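Local coordinates for protein xylose isomerase-like TIM barrel (Anabaena variabilis ATCC 29413, PDB 2QW5) that probably acts as a zinc-dependent sugar isomerase or epimerase, holding a metal ion and a xylose molecule in its TIM barrel, at residues 9-20 and 278-289. Numbering follows the deposited sequence.
Sequences SDIYISFFMFTT and IAVEIFNAIPAF. With ZN (zinc ion), chain D; XLS (D-xylose), chain C.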
loop_
_atom_site.group_PDB
_atom_site.type_symbol
_atom_site.label_atom_id
_atom_site.label_comp_id
_atom_site.label_asym_id
_atom_site.label_seq_id
_atom_site.Cartn_x
_atom_site.Cartn_y
_atom_site.Cartn_z
ATOM N N SER A 9 -45.711 -2.296 1.623
ATOM C CA SER A 9 -44.693 -1.391 1.073
ATOM C C SER A 9 -44.005 -1.955 -0.189
ATOM O O SER A 9 -44.050 -3.151 -0.470
ATOM C CB SER A 9 -43.658 -1.012 2.142
ATOM O OG SER A 9 -42.892 -2.131 2.524
ATOM N N ASP A 10 -43.437 -1.050 -0.974
ATOM C CA ASP A 10 -42.676 -1.392 -2.184
ATOM C C ASP A 10 -41.287 -1.832 -1.728
ATOM O O ASP A 10 -40.666 -1.185 -0.866
ATOM C CB ASP A 10 -42.517 -0.176 -3.111
ATOM C CG ASP A 10 -43.768 0.145 -3.893
ATOM O OD1 ASP A 10 -44.691 -0.675 -3.940
ATOM O OD2 ASP A 10 -43.813 1.229 -4.493
ATOM N N ILE A 11 -40.820 -2.918 -2.313
ATOM C CA ILE A 11 -39.507 -3.459 -2.015
ATOM C C ILE A 11 -38.675 -3.329 -3.270
ATOM O O ILE A 11 -39.066 -3.823 -4.335
ATOM C CB ILE A 11 -39.566 -4.958 -1.546
ATOM C CG1 ILE A 11 -40.555 -5.153 -0.400
ATOM C CG2 ILE A 11 -38.162 -5.485 -1.143
ATOM C CD1 ILE A 11 -40.275 -4.280 0.778
ATOM N N TYR A 12 -37.528 -2.660 -3.150
ATOM C CA TYR A 12 -36.570 -2.485 -4.254
ATOM C C TYR A 12 -35.366 -3.381 -3.997
ATOM O O TYR A 12 -35.235 -3.930 -2.915
ATOM C CB TYR A 12 -36.075 -1.046 -4.301
ATOM C CG TYR A 12 -37.049 0.035 -4.742
ATOM C CD1 TYR A 12 -38.451 -0.163 -4.796
ATOM C CD2 TYR A 12 -36.573 1.341 -4.972
ATOM C CE1 TYR A 12 -39.315 0.912 -5.167
ATOM C CE2 TYR A 12 -37.428 2.375 -5.333
ATOM C CZ TYR A 12 -38.785 2.164 -5.434
ATOM O OH TYR A 12 -39.600 3.222 -5.772
ATOM N N ILE A 13 -34.533 -3.567 -5.001
ATOM C CA ILE A 13 -33.233 -4.247 -4.834
ATOM C C ILE A 13 -32.128 -3.480 -5.540
ATOM O O ILE A 13 -32.330 -2.939 -6.622
ATOM C CB ILE A 13 -33.296 -5.710 -5.276
ATOM C CG1 ILE A 13 -31.985 -6.429 -4.920
ATOM C CG2 ILE A 13 -33.702 -5.808 -6.763
ATOM C CD1 ILE A 13 -32.069 -7.974 -4.992
ATOM N N SER A 14 -30.949 -3.420 -4.906
ATOM C CA SER A 14 -29.795 -2.764 -5.490
ATOM C C SER A 14 -29.129 -3.572 -6.620
ATOM O O SER A 14 -28.921 -4.763 -6.484
ATOM C CB SER A 14 -28.714 -2.563 -4.439
ATOM O OG SER A 14 -27.577 -1.979 -5.029
ATOM N N PHE A 15 -28.711 -2.865 -7.679
ATOM C CA PHE A 15 -27.896 -3.460 -8.763
ATOM C C PHE A 15 -26.464 -3.811 -8.324
ATOM O O PHE A 15 -25.739 -4.364 -9.125
ATOM C CB PHE A 15 -27.939 -2.655 -10.088
ATOM C CG PHE A 15 -28.799 -3.300 -11.129
ATOM C CD1 PHE A 15 -30.144 -3.571 -10.852
ATOM C CD2 PHE A 15 -28.263 -3.680 -12.368
ATOM C CE1 PHE A 15 -30.956 -4.201 -11.791
ATOM C CE2 PHE A 15 -29.071 -4.337 -13.328
ATOM C CZ PHE A 15 -30.425 -4.571 -13.040
ATOM N N PHE A 16 -26.059 -3.490 -7.072
ATOM C CA PHE A 16 -24.781 -4.027 -6.509
ATOM C C PHE A 16 -24.708 -5.575 -6.416
ATOM O O PHE A 16 -23.651 -6.126 -6.085
ATOM C CB PHE A 16 -24.491 -3.417 -5.145
ATOM C CG PHE A 16 -24.176 -1.944 -5.180
ATOM C CD1 PHE A 16 -23.500 -1.349 -6.254
ATOM C CD2 PHE A 16 -24.471 -1.155 -4.081
ATOM C CE1 PHE A 16 -23.125 -0.025 -6.225
ATOM C CE2 PHE A 16 -24.121 0.194 -4.081
ATOM C CZ PHE A 16 -23.431 0.749 -5.146
HETATM N N MSE A 17 -25.839 -6.267 -6.631
HETATM C CA MSE A 17 -25.866 -7.713 -6.786
HETATM C C MSE A 17 -25.093 -8.078 -8.076
HETATM O O MSE A 17 -24.591 -9.198 -8.187
HETATM C CB MSE A 17 -27.298 -8.218 -6.903
HETATM C CG MSE A 17 -27.473 -9.767 -7.061
HETATM SE SE MSE A 17 -26.758 -10.675 -5.534
HETATM C CE MSE A 17 -28.311 -10.652 -4.474
ATOM N N PHE A 18 -25.029 -7.148 -9.046
ATOM C CA PHE A 18 -24.422 -7.390 -10.360
ATOM C C PHE A 18 -23.272 -6.492 -10.788
ATOM O O PHE A 18 -22.355 -6.956 -11.481
ATOM C CB PHE A 18 -25.512 -7.230 -11.454
ATOM C CG PHE A 18 -26.794 -7.924 -11.145
ATOM C CD1 PHE A 18 -26.873 -9.300 -11.164
ATOM C CD2 PHE A 18 -27.941 -7.208 -10.848
ATOM C CE1 PHE A 18 -28.075 -9.959 -10.863
ATOM C CE2 PHE A 18 -29.139 -7.853 -10.542
ATOM C CZ PHE A 18 -29.211 -9.239 -10.566
ATOM N N THR A 19 -23.314 -5.207 -10.414
ATOM C CA THR A 19 -22.407 -4.239 -11.003
ATOM C C THR A 19 -22.340 -2.920 -10.276
ATOM O O THR A 19 -23.163 -2.664 -9.422
ATOM C CB THR A 19 -22.892 -3.946 -12.447
ATOM O OG1 THR A 19 -21.898 -3.237 -13.180
ATOM C CG2 THR A 19 -24.233 -3.174 -12.458
ATOM N N THR A 20 -21.319 -2.123 -10.586
ATOM C CA THR A 20 -21.220 -0.715 -10.120
ATOM C C THR A 20 -21.409 0.279 -11.313
ATOM O O THR A 20 -21.354 1.519 -11.128
ATOM C CB THR A 20 -19.890 -0.407 -9.395
ATOM O OG1 THR A 20 -18.810 -0.491 -10.317
ATOM C CG2 THR A 20 -19.660 -1.340 -8.259
ATOM N N ILE A 278 -38.593 0.299 0.653
ATOM C CA ILE A 278 -37.551 -0.365 1.465
ATOM C C ILE A 278 -36.654 -1.096 0.475
ATOM O O ILE A 278 -37.129 -1.981 -0.196
ATOM C CB ILE A 278 -38.159 -1.393 2.463
ATOM C CG1 ILE A 278 -39.093 -0.719 3.475
ATOM C CG2 ILE A 278 -37.049 -2.145 3.207
ATOM C CD1 ILE A 278 -38.397 0.227 4.419
ATOM N N ALA A 279 -35.363 -0.713 0.370
ATOM C CA ALA A 279 -34.447 -1.342 -0.603
ATOM C C ALA A 279 -33.568 -2.444 -0.001
ATOM O O ALA A 279 -32.980 -2.256 1.025
ATOM C CB ALA A 279 -33.582 -0.332 -1.251
ATOM N N VAL A 280 -33.546 -3.605 -0.655
ATOM C CA VAL A 280 -32.653 -4.703 -0.311
ATOM C C VAL A 280 -31.305 -4.332 -0.949
ATOM O O VAL A 280 -31.233 -4.211 -2.162
ATOM C CB VAL A 280 -33.155 -6.052 -0.917
ATOM C CG1 VAL A 280 -32.052 -7.136 -0.858
ATOM C CG2 VAL A 280 -34.432 -6.484 -0.219
ATOM N N GLU A 281 -30.268 -4.117 -0.134
ATOM C CA GLU A 281 -28.945 -3.777 -0.656
ATOM C C GLU A 281 -27.908 -4.863 -0.329
ATOM O O GLU A 281 -27.354 -4.904 0.760
ATOM C CB GLU A 281 -28.482 -2.431 -0.161
ATOM C CG GLU A 281 -27.299 -1.927 -1.016
ATOM C CD GLU A 281 -26.780 -0.617 -0.558
ATOM O OE1 GLU A 281 -26.551 -0.531 0.674
ATOM O OE2 GLU A 281 -26.576 0.282 -1.404
ATOM N N ILE A 282 -27.676 -5.741 -1.300
ATOM C CA ILE A 282 -26.757 -6.842 -1.181
ATOM C C ILE A 282 -25.577 -6.558 -2.156
ATOM O O ILE A 282 -25.783 -6.333 -3.370
ATOM C CB ILE A 282 -27.476 -8.195 -1.523
ATOM C CG1 ILE A 282 -28.566 -8.490 -0.455
ATOM C CG2 ILE A 282 -26.458 -9.364 -1.605
ATOM C CD1 ILE A 282 -29.377 -9.760 -0.736
ATOM N N PHE A 283 -24.368 -6.598 -1.601
ATOM C CA PHE A 283 -23.123 -6.369 -2.320
ATOM C C PHE A 283 -22.600 -7.741 -2.715
ATOM O O PHE A 283 -22.080 -8.475 -1.898
ATOM C CB PHE A 283 -22.110 -5.634 -1.439
ATOM C CG PHE A 283 -22.439 -4.195 -1.250
ATOM C CD1 PHE A 283 -23.463 -3.821 -0.402
ATOM C CD2 PHE A 283 -21.753 -3.212 -1.938
ATOM C CE1 PHE A 283 -23.787 -2.466 -0.210
ATOM C CE2 PHE A 283 -22.070 -1.838 -1.721
ATOM C CZ PHE A 283 -23.098 -1.504 -0.868
ATOM N N ASN A 284 -22.773 -8.125 -3.970
ATOM C CA ASN A 284 -22.269 -9.438 -4.399
ATOM C C ASN A 284 -20.719 -9.430 -4.423
ATOM O O ASN A 284 -20.096 -8.372 -4.498
ATOM C CB ASN A 284 -22.907 -9.803 -5.740
ATOM C CG ASN A 284 -22.770 -11.261 -6.079
ATOM O OD1 ASN A 284 -22.327 -12.049 -5.243
ATOM N ND2 ASN A 284 -23.163 -11.644 -7.321
ATOM N N ALA A 285 -20.090 -10.592 -4.286
ATOM C CA ALA A 285 -18.615 -10.696 -4.379
ATOM C C ALA A 285 -18.177 -10.577 -5.863
ATOM O O ALA A 285 -17.780 -11.542 -6.508
ATOM C CB ALA A 285 -18.098 -11.971 -3.693
ATOM N N ILE A 286 -18.303 -9.348 -6.388
ATOM C CA ILE A 286 -17.936 -9.003 -7.751
ATOM C C ILE A 286 -16.621 -8.266 -7.621
ATOM O O ILE A 286 -16.348 -7.664 -6.541
ATOM C CB ILE A 286 -19.016 -8.127 -8.537
ATOM C CG1 ILE A 286 -19.357 -6.829 -7.787
ATOM C CG2 ILE A 286 -20.260 -8.967 -8.823
ATOM C CD1 ILE A 286 -20.231 -5.831 -8.592
ATOM N N PRO A 287 -15.817 -8.231 -8.696
ATOM C CA PRO A 287 -14.512 -7.545 -8.629
ATOM C C PRO A 287 -14.517 -6.144 -7.988
ATOM O O PRO A 287 -13.591 -5.813 -7.238
ATOM C CB PRO A 287 -14.091 -7.496 -10.092
ATOM C CG PRO A 287 -14.629 -8.793 -10.641
ATOM C CD PRO A 287 -16.009 -8.849 -10.035
ATOM N N ALA A 288 -15.579 -5.363 -8.190
ATOM C CA ALA A 288 -15.634 -4.031 -7.591
ATOM C C ALA A 288 -15.638 -4.013 -6.052
ATOM O O ALA A 288 -15.194 -3.021 -5.481
ATOM C CB ALA A 288 -16.807 -3.222 -8.159
ATOM N N PHE A 289 -16.078 -5.111 -5.396
ATOM C CA PHE A 289 -16.234 -5.153 -3.956
ATOM C C PHE A 289 -15.360 -6.118 -3.186
ATOM O O PHE A 289 -15.252 -5.947 -1.988
ATOM C CB PHE A 289 -17.706 -5.415 -3.589
ATOM C CG PHE A 289 -18.648 -4.350 -4.104
ATOM C CD1 PHE A 289 -18.432 -3.016 -3.781
ATOM C CD2 PHE A 289 -19.737 -4.676 -4.893
ATOM C CE1 PHE A 289 -19.268 -2.018 -4.267
ATOM C CE2 PHE A 289 -20.579 -3.680 -5.384
ATOM C CZ PHE A 289 -20.347 -2.359 -5.062
HETATM ZN ZN ZN D . -26.180 1.273 1.700
HETATM C C1 XLS C . -21.597 1.486 0.111
HETATM C C2 XLS C . -21.687 2.801 -0.653
HETATM C C3 XLS C . -20.729 2.889 -1.893
HETATM C C4 XLS C . -21.316 3.611 -3.090
HETATM O O1 XLS C . -21.716 1.338 1.531
HETATM O O2 XLS C . -23.040 3.135 -0.964
HETATM O O3 XLS C . -20.196 1.682 -2.440
HETATM O O4 XLS C . -21.825 4.840 -2.656
HETATM O O HOH W 1 -28.503 -6.207 -4.080
HETATM O O HOH W 2 -24.204 0.843 1.528
#
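Phe16 packs its ring against two rings of 278-289, both on the same side of its plane, and meets each differently. Phe289 turns its edge to that face of Phe16, planes 82° apart, with CZ of Phe289 3.5 Å from CD1 of Phe16. Phe283 is tilted 29° from Phe16 and displaced along it, leaving little of one ring over the other, although CD2 of Phe16 comes 3.4 Å from CE2 of Phe283. The Glu281 carboxylate adds an edge contact, OE2 lying near the plane of the Phe16 ring, 3.6 Å from CE2. Glu281 runs out extended, its CG anti to the backbone N (chi1 -164°), which brings OE1 to the zinc ion that Glu183, Asp216 and Gln247 also bind. On the N-terminal side of this cluster, strands 11-14 and 278-280, first and last of the eight-stranded TIM barrel, pair in parallel and close it; Tyr12 O receives Val280 N at 2.8 Å. At the C-terminal mouth Phe283 presents CZ to C1 of the xylose at 3.5 Å. Cutting Phe16 back to an alanine would probably deprive the Phe289 edge of the face it meets and leave Phe283 freer to shift against the sugar. Beyond the strands, Asn284 ND2, which also bonds Phe300 O, donates to Met17 O at 3.0 Å, in the carbonyl plane. Selenomethionine Met17 curls at its second and third torsions, laying CE alongside Ile282, 3.7 Å from its CG2.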